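Local coordinates for diol-dehydratase (Roseburia inulinivorans, PDB 5I2A), which dehydrates 1,2-propanediol without vitamin B12, as a member of the glycyl radical enzyme family, at residues K322-N327 with F375-S380; Y293-Y298 with N361-M366; K131-L136 with Y516-L521. All coordinates share one frame; numbering follows the deposited sequence.

Contact 1: residues K322-N327 with F375-S380; sequences KLNDLN and FLPMPS
Asn324 ND2 is held by two backbone carbonyls: it donates to Met378 O at 2.8 Å and also to Trp320 O of helix 309-323. The other end of the same amide accepts from Met378 N, with Asn324 OD1 3.0 Å from that nitrogen. One carboxamide thus satisfies both the N-H and the C=O of Met378. Here the end of helix 309-323 is joined to the loop that leads from helix 362-374 into strand 380-385. That strand pairs in parallel with strand 346-350, in keeping with the alpha/beta barrel of glycyl radical enzymes.

The two bonds differ in geometry. Met378 N approaches OD1 with a tilt of 18° from the amide plane. ND2 instead stands above the carbonyl plane of Met378, 48° out of it. With one end accepting and the other donating, the amide has a defined orientation. Leu376 packs against it, with its CB 3.5 Å from Asn324 ND2.

The peptide before Pro379 is cis. The Pro379 ring lies across the end of Leu323, and Leu323 CD1 comes within 3.8 Å of Pro379 CD. Met378 runs past Asn324 in the opposite direction and bends at chi3 (-105°). That bend brings its methyl near the carbonyl oxygens of Leu323 and Leu326. Leu323 O, which also accepts from Gln345 NE2, is 3.5 Å from Met378 CE.

Charged groups hold the same turn: Asp325 OD2 pairs with Lys322 NZ and with Arg69, and Lys322 NZ also reaches Glu72. Trp270 of helix 262-279 packs on Leu323 and Leu326. The methyl of Met378 also approaches the second of these leucines, with Met378 CE 3.7 Å from Leu326 O.

Contact 2: residues Y293-Y298 with N361-M366; sequences YMYPYY and NDLSFM
Tyr295 has its CG anti to the backbone N (chi1 -173°), which carries the ring across to Asn361. Asn361 has its CG between the backbone N and the carbonyl carbon (chi1 60°), and its amide lies against that ring. Asn361 is the N-cap of helix 362-374 and forms a capping box with Ser364. Asn361 OD1 accepts from Ser364 N at 3.1 Å, and more weakly from Leu363 N. In return Asn361 N donates to Ser364 OG at 2.9 Å.

The amide is stacked on the tyrosine, the two planes only 13° apart. Asn361 ND2 is 3.6 Å from Tyr295 CG, and Asn361 CB makes a CH-pi contact over the same ring, offset toward its rim. ND2 also donates to Asp291 O, so both ends of the amide are bonded while its flat side meets the ring. Beyond the stack, a water lies 2.8 Å from Tyr295 OH and accepts from Asp362 N, in the first turn of the helix. An alanine in place of Tyr295 would probably leave the Asn361 amide without its stacking partner and this water without the phenol oxygen.

Leu363 fits between the two tyrosines. Its CG meets the edge of the Tyr295 ring, and its CD2 sits over one face of Tyr298, 3.9 Å from Tyr298 CG. Its other methyl reaches the residue before Tyr295, with Leu363 CD1 3.6 Å from Met294 CB. Tyr298 also meets Phe262 edge-to-face, and Ala312 of helix 309-323 touches both Tyr298 and Met366. Met366 and Tyr298 approach tip to tip in an oblique Met-aromatic contact, with Met366 SD 4.0 Å from Tyr298 OH.

Contact 3: residues K131-L136 with Y516-L521; sequences KTTSEL and YAHAKL
The His518 imidazole meets Thr133 obliquely, with His518 CE1 4.3 Å from Thr133 OG1. The ring of Phe91 also meets this imidazole, their planes about 40° apart. His518 NE2 donates to Tyr159 O. Thr133 turns its methyl to the other helix, and Thr133 CG2 lies 4.0 Å from Leu521 CB.

Ala517 lets the backbones come close. Its CB is 3.4 Å from Thr133 O. Here the first turn of helix 133-139 packs against the last turns of the long helix 489-521. Thr132 is the N-cap of the shorter helix. Its OG1 accepts from Glu135 N and donates to Glu135 OE2 at 2.7 Å, using the anti lone pair of that carboxylate oxygen. The threonine hydroxyl is thus bonded twice to one residue of the first turn.

Leu136 has its CG anti to the backbone N (chi1 -178°), which sends CD2 over the end of the long helix. There Leu136 CD2 lies 3.7 Å from Leu521 CD1. The same methyl of Leu521 also touches the N-cap residue, with Leu521 CD1 3.6 Å from Thr132 O. Gln47 of the second subunit packs on Leu136, and Tyr516 OH bonds to Ala198 O of that subunit.

Contacts 1 and 2 lie near each other without touching, their centres 20 Å apart and on the same side of the chain's centre. Their segments alternate along the chain: 293-298, 322-327, 361-366, 375-380. Helix 362-374 links them, since contact 2 lies at its start and contact 1 just after its end. Helix 295-303 is followed by helix 309-323. Contact 2 thus joins helices 295-303 and 362-374, and contact 1 joins helix 309-323 to the loop before strand 380-385. Contact 3 encloses both in sequence and lies farther off, its centre 30 Å from that of contact 1 and 40 Å from that of contact 2. Of the three, it alone is touched by the second subunit.

Contact 1: residues K322-N327 with F375-S380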
loop_
_atom_site.group_PDB
_atom_site.type_symbol
_atom_site.label_atom_id
_atom_site.label_comp_id
_atom_site.label_asym_id
_atom_site.label_seq_id
_atom_site.Cartn_x
_atom_site.Cartn_y
_atom_site.Cartn_z
ATOM N N LYS A 322 -14.591 -34.690 -9.087
ATOM C CA LYS A 322 -13.927 -33.459 -9.482
ATOM C C LYS A 322 -13.129 -32.830 -8.336
ATOM O O LYS A 322 -12.028 -32.349 -8.547
ATOM C CB LYS A 322 -14.950 -32.460 -10.039
ATOM C CG LYS A 322 -15.420 -32.788 -11.466
ATOM C CD LYS A 322 -14.621 -32.023 -12.543
ATOM C CE LYS A 322 -13.164 -32.457 -12.608
ATOM N NZ LYS A 322 -12.425 -31.940 -13.790
ATOM N N LEU A 323 -13.677 -32.861 -7.124
ATOM C CA LEU A 323 -12.981 -32.323 -5.959
ATOM C C LEU A 323 -11.619 -32.989 -5.739
ATOM O O LEU A 323 -10.738 -32.385 -5.146
ATOM C CB LEU A 323 -13.848 -32.462 -4.706
ATOM C CG LEU A 323 -14.988 -31.435 -4.604
ATOM C CD1 LEU A 323 -16.089 -31.910 -3.647
ATOM C CD2 LEU A 323 -14.445 -30.078 -4.141
ATOM N N ASN A 324 -11.448 -34.224 -6.215
ATOM C CA ASN A 324 -10.149 -34.892 -6.163
ATOM C C ASN A 324 -9.267 -34.643 -7.381
ATOM O O ASN A 324 -8.102 -35.040 -7.398
ATOM C CB ASN A 324 -10.334 -36.401 -5.978
ATOM C CG ASN A 324 -10.932 -36.736 -4.644
ATOM O OD1 ASN A 324 -10.215 -36.953 -3.671
ATOM N ND2 ASN A 324 -12.258 -36.752 -4.580
ATOM N N ASP A 325 -9.806 -33.979 -8.396
ATOM C CA ASP A 325 -9.009 -33.671 -9.590
ATOM C C ASP A 325 -8.042 -32.503 -9.336
ATOM O O ASP A 325 -6.976 -32.419 -9.942
ATOM C CB ASP A 325 -9.925 -33.342 -10.772
ATOM C CG ASP A 325 -9.196 -33.368 -12.115
ATOM O OD1 ASP A 325 -8.118 -33.984 -12.223
ATOM O OD2 ASP A 325 -9.724 -32.770 -13.067
ATOM N N LEU A 326 -8.421 -31.600 -8.439
ATOM C CA LEU A 326 -7.574 -30.446 -8.122
ATOM C C LEU A 326 -6.437 -30.870 -7.190
ATOM O O LEU A 326 -6.587 -31.809 -6.400
ATOM C CB LEU A 326 -8.419 -29.324 -7.500
ATOM C CG LEU A 326 -9.577 -28.807 -8.365
ATOM C CD1 LEU A 326 -10.328 -27.696 -7.653
ATOM C CD2 LEU A 326 -9.069 -28.339 -9.726
ATOM N N ASN A 327 -5.284 -30.217 -7.310
ATOM C CA ASN A 327 -4.113 -30.579 -6.514
ATOM C C ASN A 327 -3.207 -29.354 -6.327
ATOM O O ASN A 327 -3.471 -28.284 -6.876
ATOM C CB ASN A 327 -3.348 -31.746 -7.184
ATOM C CG ASN A 327 -2.510 -32.589 -6.196
ATOM O OD1 ASN A 327 -2.240 -32.192 -5.060
ATOM N ND2 ASN A 327 -2.084 -33.766 -6.659
ATOM N N PHE A 375 -15.559 -42.893 -2.779
ATOM C CA PHE A 375 -14.576 -43.437 -1.843
ATOM C C PHE A 375 -13.156 -42.898 -2.053
ATOM O O PHE A 375 -12.184 -43.649 -1.995
ATOM C CB PHE A 375 -14.565 -44.974 -1.898
ATOM C CG PHE A 375 -14.427 -45.620 -0.542
ATOM C CD1 PHE A 375 -15.545 -45.910 0.219
ATOM C CD2 PHE A 375 -13.180 -45.899 -0.014
ATOM C CE1 PHE A 375 -15.422 -46.486 1.469
ATOM C CE2 PHE A 375 -13.050 -46.468 1.234
ATOM C CZ PHE A 375 -14.172 -46.760 1.980
ATOM N N LEU A 376 -13.054 -41.589 -2.270
ATOM C CA LEU A 376 -11.770 -40.907 -2.428
ATOM C C LEU A 376 -11.529 -40.008 -1.204
ATOM O O LEU A 376 -12.438 -39.820 -0.405
ATOM C CB LEU A 376 -11.767 -40.093 -3.722
ATOM C CG LEU A 376 -11.586 -40.940 -4.983
ATOM C CD1 LEU A 376 -11.540 -40.030 -6.213
ATOM C CD2 LEU A 376 -10.323 -41.815 -4.873
ATOM N N PRO A 377 -10.310 -39.460 -1.045
ATOM C CA PRO A 377 -10.056 -38.631 0.141
ATOM C C PRO A 377 -10.928 -37.374 0.256
ATOM O O PRO A 377 -11.316 -37.018 1.354
ATOM C CB PRO A 377 -8.591 -38.232 -0.032
ATOM C CG PRO A 377 -7.997 -39.380 -0.784
ATOM C CD PRO A 377 -9.063 -39.766 -1.767
ATOM N N MET A 378 -11.212 -36.717 -0.860
ATOM C CA MET A 378 -11.934 -35.453 -0.835
ATOM C C MET A 378 -13.360 -35.658 -1.336
ATOM O O MET A 378 -13.606 -36.582 -2.100
ATOM C CB MET A 378 -11.193 -34.406 -1.684
ATOM C CG MET A 378 -9.698 -34.279 -1.312
ATOM S SD MET A 378 -8.961 -32.659 -1.669
ATOM C CE MET A 378 -7.988 -32.998 -3.137
ATOM N N PRO A 379 -14.309 -34.803 -0.914
ATOM C CA PRO A 379 -14.162 -33.703 0.046
ATOM C C PRO A 379 -13.969 -34.217 1.469
ATOM O O PRO A 379 -14.195 -35.407 1.731
ATOM C CB PRO A 379 -15.485 -32.941 -0.081
ATOM C CG PRO A 379 -16.483 -34.022 -0.514
ATOM C CD PRO A 379 -15.686 -34.917 -1.431
ATOM N N SER A 380 -13.536 -33.332 2.364
ATOM C CA SER A 380 -13.447 -33.655 3.771
ATOM C C SER A 380 -14.856 -33.514 4.360
ATOM O O SER A 380 -15.233 -32.466 4.917
ATOM C CB SER A 380 -12.430 -32.751 4.494
ATOM O OG SER A 380 -11.116 -32.892 3.962
#

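Contact 2: residues Y293-Y298 with N361-M366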
loop_
_atom_site.group_PDB
_atom_site.type_symbol
_atom_site.label_atom_id
_atom_site.label_comp_id
_atom_site.label_asym_id
_atom_site.label_seq_id
_atom_site.Cartn_x
_atom_site.Cartn_y
_atom_site.Cartn_z
ATOM N N TYR A 293 -27.467 -25.041 0.805
ATOM C CA TYR A 293 -27.662 -24.100 -0.294
ATOM C C TYR A 293 -27.961 -24.768 -1.633
ATOM O O TYR A 293 -28.525 -24.134 -2.513
ATOM C CB TYR A 293 -26.473 -23.122 -0.434
ATOM C CG TYR A 293 -25.075 -23.689 -0.640
ATOM C CD1 TYR A 293 -24.697 -24.243 -1.855
ATOM C CD2 TYR A 293 -24.115 -23.605 0.367
ATOM C CE1 TYR A 293 -23.417 -24.730 -2.050
ATOM C CE2 TYR A 293 -22.823 -24.090 0.176
ATOM C CZ TYR A 293 -22.483 -24.649 -1.034
ATOM O OH TYR A 293 -21.218 -25.138 -1.241
ATOM N N MET A 294 -27.629 -26.045 -1.789
ATOM C CA MET A 294 -27.990 -26.751 -3.027
ATOM C C MET A 294 -29.447 -27.236 -3.010
ATOM O O MET A 294 -30.025 -27.532 -4.061
ATOM C CB MET A 294 -27.067 -27.952 -3.267
ATOM C CG MET A 294 -25.591 -27.590 -3.479
ATOM S SD MET A 294 -25.347 -26.559 -4.928
ATOM C CE MET A 294 -25.381 -27.774 -6.246
ATOM N N TYR A 295 -30.033 -27.320 -1.819
ATOM C CA TYR A 295 -31.317 -27.986 -1.669
ATOM C C TYR A 295 -32.480 -27.338 -2.441
ATOM O O TYR A 295 -33.251 -28.064 -3.062
ATOM C CB TYR A 295 -31.704 -28.116 -0.192
ATOM C CG TYR A 295 -32.937 -28.963 -0.053
ATOM C CD1 TYR A 295 -32.901 -30.327 -0.332
ATOM C CD2 TYR A 295 -34.153 -28.396 0.301
ATOM C CE1 TYR A 295 -34.054 -31.110 -0.233
ATOM C CE2 TYR A 295 -35.296 -29.159 0.404
ATOM C CZ TYR A 295 -35.246 -30.510 0.136
ATOM O OH TYR A 295 -36.399 -31.241 0.244
ATOM N N PRO A 296 -32.609 -25.994 -2.423
ATOM C CA PRO A 296 -33.723 -25.410 -3.182
ATOM C C PRO A 296 -33.684 -25.756 -4.671
ATOM O O PRO A 296 -34.736 -25.915 -5.279
ATOM C CB PRO A 296 -33.538 -23.897 -2.975
ATOM C CG PRO A 296 -32.824 -23.784 -1.691
ATOM C CD PRO A 296 -31.884 -24.961 -1.658
ATOM N N TYR A 297 -32.488 -25.892 -5.234
ATOM C CA TYR A 297 -32.340 -26.216 -6.649
ATOM C C TYR A 297 -32.674 -27.677 -6.902
ATOM O O TYR A 297 -33.253 -28.023 -7.924
ATOM C CB TYR A 297 -30.920 -25.871 -7.126
ATOM C CG TYR A 297 -30.641 -24.418 -6.854
ATOM C CD1 TYR A 297 -30.100 -24.015 -5.637
ATOM C CD2 TYR A 297 -31.013 -23.442 -7.769
ATOM C CE1 TYR A 297 -29.903 -22.681 -5.354
ATOM C CE2 TYR A 297 -30.807 -22.101 -7.500
ATOM C CZ TYR A 297 -30.247 -21.726 -6.296
ATOM O OH TYR A 297 -30.051 -20.397 -6.017
ATOM N N TYR A 298 -32.336 -28.528 -5.946
ATOM C CA TYR A 298 -32.685 -29.931 -6.041
ATOM C C TYR A 298 -34.203 -30.113 -5.936
ATOM O O TYR A 298 -34.820 -30.763 -6.772
ATOM C CB TYR A 298 -31.982 -30.717 -4.951
ATOM C CG TYR A 298 -32.468 -32.136 -4.808
ATOM C CD1 TYR A 298 -32.076 -33.110 -5.714
ATOM C CD2 TYR A 298 -33.302 -32.513 -3.756
ATOM C CE1 TYR A 298 -32.505 -34.417 -5.593
ATOM C CE2 TYR A 298 -33.736 -33.833 -3.624
ATOM C CZ TYR A 298 -33.327 -34.775 -4.552
ATOM O OH TYR A 298 -33.739 -36.080 -4.453
ATOM N N ASN A 361 -31.862 -32.841 5.289
ATOM C CA ASN A 361 -32.726 -32.981 4.130
ATOM C C ASN A 361 -32.227 -34.120 3.237
ATOM O O ASN A 361 -31.296 -34.837 3.608
ATOM C CB ASN A 361 -32.828 -31.656 3.359
ATOM C CG ASN A 361 -31.482 -31.148 2.850
ATOM O OD1 ASN A 361 -30.674 -31.902 2.316
ATOM N ND2 ASN A 361 -31.261 -29.846 2.976
ATOM N N ASP A 362 -32.833 -34.285 2.069
ATOM C CA ASP A 362 -32.432 -35.349 1.158
ATOM C C ASP A 362 -30.955 -35.267 0.753
ATOM O O ASP A 362 -30.279 -36.288 0.644
ATOM C CB ASP A 362 -33.301 -35.337 -0.104
ATOM C CG ASP A 362 -34.580 -36.162 0.052
ATOM O OD1 ASP A 362 -34.582 -37.141 0.828
ATOM O OD2 ASP A 362 -35.573 -35.841 -0.619
ATOM N N LEU A 363 -30.462 -34.055 0.517
ATOM C CA LEU A 363 -29.073 -33.901 0.094
ATOM C C LEU A 363 -28.105 -34.268 1.221
ATOM O O LEU A 363 -27.005 -34.739 0.948
ATOM C CB LEU A 363 -28.804 -32.472 -0.399
ATOM C CG LEU A 363 -29.497 -32.079 -1.704
ATOM C CD1 LEU A 363 -29.050 -30.707 -2.173
ATOM C CD2 LEU A 363 -29.219 -33.106 -2.795
ATOM N N SER A 364 -28.511 -34.055 2.473
ATOM C CA SER A 364 -27.678 -34.437 3.614
ATOM C C SER A 364 -27.262 -35.920 3.501
ATOM O O SER A 364 -26.081 -36.263 3.640
ATOM C CB SER A 364 -28.406 -34.198 4.949
ATOM O OG SER A 364 -28.977 -32.907 5.027
ATOM N N PHE A 365 -28.230 -36.792 3.229
ATOM C CA PHE A 365 -27.942 -38.218 3.052
ATOM C C PHE A 365 -27.168 -38.476 1.762
ATOM O O PHE A 365 -26.262 -39.300 1.734
ATOM C CB PHE A 365 -29.241 -39.044 3.067
ATOM C CG PHE A 365 -29.953 -39.023 4.393
ATOM C CD1 PHE A 365 -29.640 -39.937 5.382
ATOM C CD2 PHE A 365 -30.914 -38.076 4.658
ATOM C CE1 PHE A 365 -30.284 -39.902 6.601
ATOM C CE2 PHE A 365 -31.559 -38.043 5.877
ATOM C CZ PHE A 365 -31.237 -38.949 6.851
ATOM N N MET A 366 -27.511 -37.763 0.694
ATOM C CA MET A 366 -26.885 -38.036 -0.597
ATOM C C MET A 366 -25.402 -37.651 -0.616
ATOM O O MET A 366 -24.616 -38.267 -1.330
ATOM C CB MET A 366 -27.653 -37.331 -1.709
ATOM C CG MET A 366 -29.064 -37.946 -1.888
ATOM S SD MET A 366 -30.230 -36.944 -2.826
ATOM C CE MET A 366 -29.412 -36.990 -4.404
HETATM O O HOH W 1 -35.537 -33.268 1.993
HETATM O O HOH W 2 -35.487 -37.002 -2.858
#

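Contact 3: residues K131-L136 with Y516-L521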
loop_
_atom_site.group_PDB
_atom_site.type_symbol
_atom_site.label_atom_id
_atom_site.label_comp_id
_atom_site.label_asym_id
_atom_site.label_seq_id
_atom_site.Cartn_x
_atom_site.Cartn_y
_atom_site.Cartn_z
ATOM N N LYS A 131 9.569 -9.907 -6.637
ATOM C CA LYS A 131 8.181 -9.459 -6.709
ATOM C C LYS A 131 7.211 -10.350 -5.932
ATOM O O LYS A 131 5.996 -10.163 -6.023
ATOM C CB LYS A 131 7.702 -9.390 -8.171
ATOM C CG LYS A 131 8.510 -8.485 -9.103
ATOM C CD LYS A 131 7.833 -8.398 -10.487
ATOM C CE LYS A 131 8.566 -7.461 -11.426
ATOM N NZ LYS A 131 9.963 -7.916 -11.677
ATOM N N THR A 132 7.729 -11.337 -5.206
ATOM C CA THR A 132 6.862 -12.332 -4.574
ATOM C C THR A 132 6.355 -11.848 -3.214
ATOM O O THR A 132 6.993 -11.009 -2.567
ATOM C CB THR A 132 7.595 -13.672 -4.373
ATOM O OG1 THR A 132 8.703 -13.465 -3.493
ATOM C CG2 THR A 132 8.108 -14.228 -5.693
ATOM N N THR A 133 5.228 -12.394 -2.766
ATOM C CA THR A 133 4.765 -12.106 -1.421
ATOM C C THR A 133 5.776 -12.622 -0.416
ATOM O O THR A 133 6.038 -11.969 0.588
ATOM C CB THR A 133 3.380 -12.724 -1.121
ATOM O OG1 THR A 133 3.412 -14.143 -1.333
ATOM C CG2 THR A 133 2.315 -12.086 -1.999
ATOM N N SER A 134 6.364 -13.788 -0.696
ATOM C CA SER A 134 7.237 -14.420 0.280
ATOM C C SER A 134 8.455 -13.542 0.585
ATOM O O SER A 134 8.872 -13.446 1.733
ATOM C CB SER A 134 7.682 -15.815 -0.187
ATOM O OG SER A 134 8.397 -15.763 -1.398
ATOM N N GLU A 135 9.001 -12.886 -0.433
ATOM C CA GLU A 135 10.160 -12.008 -0.227
ATOM C C GLU A 135 9.801 -10.751 0.574
ATOM O O GLU A 135 10.542 -10.352 1.461
ATOM C CB GLU A 135 10.782 -11.609 -1.570
ATOM C CG GLU A 135 11.574 -12.729 -2.233
ATOM C CD GLU A 135 11.891 -12.431 -3.694
ATOM O OE1 GLU A 135 13.022 -12.007 -3.982
ATOM O OE2 GLU A 135 10.998 -12.588 -4.543
ATOM N N LEU A 136 8.672 -10.127 0.261
ATOM C CA LEU A 136 8.224 -8.982 1.050
ATOM C C LEU A 136 7.932 -9.393 2.497
ATOM O O LEU A 136 8.301 -8.692 3.429
ATOM C CB LEU A 136 6.989 -8.333 0.417
ATOM C CG LEU A 136 6.450 -7.095 1.137
ATOM C CD1 LEU A 136 7.544 -6.025 1.239
ATOM C CD2 LEU A 136 5.214 -6.531 0.424
ATOM N N TYR A 516 0.763 -8.473 5.869
ATOM C CA TYR A 516 1.097 -7.261 5.123
ATOM C C TYR A 516 1.476 -7.605 3.704
ATOM O O TYR A 516 1.053 -6.925 2.788
ATOM C CB TYR A 516 2.237 -6.466 5.793
ATOM C CG TYR A 516 1.725 -5.630 6.933
ATOM C CD1 TYR A 516 0.814 -4.593 6.701
ATOM C CD2 TYR A 516 2.099 -5.902 8.240
ATOM C CE1 TYR A 516 0.302 -3.836 7.746
ATOM C CE2 TYR A 516 1.595 -5.154 9.294
ATOM C CZ TYR A 516 0.702 -4.123 9.041
ATOM O OH TYR A 516 0.214 -3.384 10.087
ATOM N N ALA A 517 2.251 -8.673 3.521
ATOM C CA ALA A 517 2.676 -9.033 2.170
ATOM C C ALA A 517 1.472 -9.362 1.270
ATOM O O ALA A 517 1.399 -8.873 0.140
ATOM C CB ALA A 517 3.672 -10.202 2.201
ATOM N N HIS A 518 0.516 -10.151 1.763
ATOM C CA HIS A 518 -0.684 -10.424 0.961
ATOM C C HIS A 518 -1.515 -9.156 0.702
ATOM O O HIS A 518 -2.013 -8.959 -0.409
ATOM C CB HIS A 518 -1.552 -11.516 1.608
ATOM C CG HIS A 518 -0.968 -12.892 1.462
ATOM N ND1 HIS A 518 -1.069 -13.622 0.296
ATOM C CD2 HIS A 518 -0.230 -13.646 2.311
ATOM C CE1 HIS A 518 -0.423 -14.763 0.435
ATOM N NE2 HIS A 518 0.090 -14.807 1.651
ATOM N N ALA A 519 -1.659 -8.310 1.718
ATOM C CA ALA A 519 -2.427 -7.075 1.588
ATOM C C ALA A 519 -1.852 -6.187 0.495
ATOM O O ALA A 519 -2.590 -5.576 -0.255
ATOM C CB ALA A 519 -2.463 -6.304 2.926
ATOM N N LYS A 520 -0.531 -6.147 0.394
ATOM C CA LYS A 520 0.115 -5.202 -0.500
ATOM C C LYS A 520 0.284 -5.748 -1.902
ATOM O O LYS A 520 0.168 -5.011 -2.866
ATOM C CB LYS A 520 1.471 -4.775 0.083
ATOM C CG LYS A 520 1.306 -3.905 1.361
ATOM C CD LYS A 520 2.631 -3.582 2.023
ATOM C CE LYS A 520 2.458 -2.650 3.246
ATOM N NZ LYS A 520 1.945 -1.322 2.874
ATOM N N LEU A 521 0.531 -7.045 -2.023
ATOM C CA LEU A 521 0.888 -7.599 -3.316
ATOM C C LEU A 521 -0.148 -8.567 -3.898
ATOM O O LEU A 521 -0.164 -8.792 -5.097
ATOM C CB LEU A 521 2.255 -8.294 -3.218
ATOM C CG LEU A 521 3.458 -7.380 -2.940
ATOM C CD1 LEU A 521 4.759 -8.188 -2.838
ATOM C CD2 LEU A 521 3.584 -6.300 -4.029
#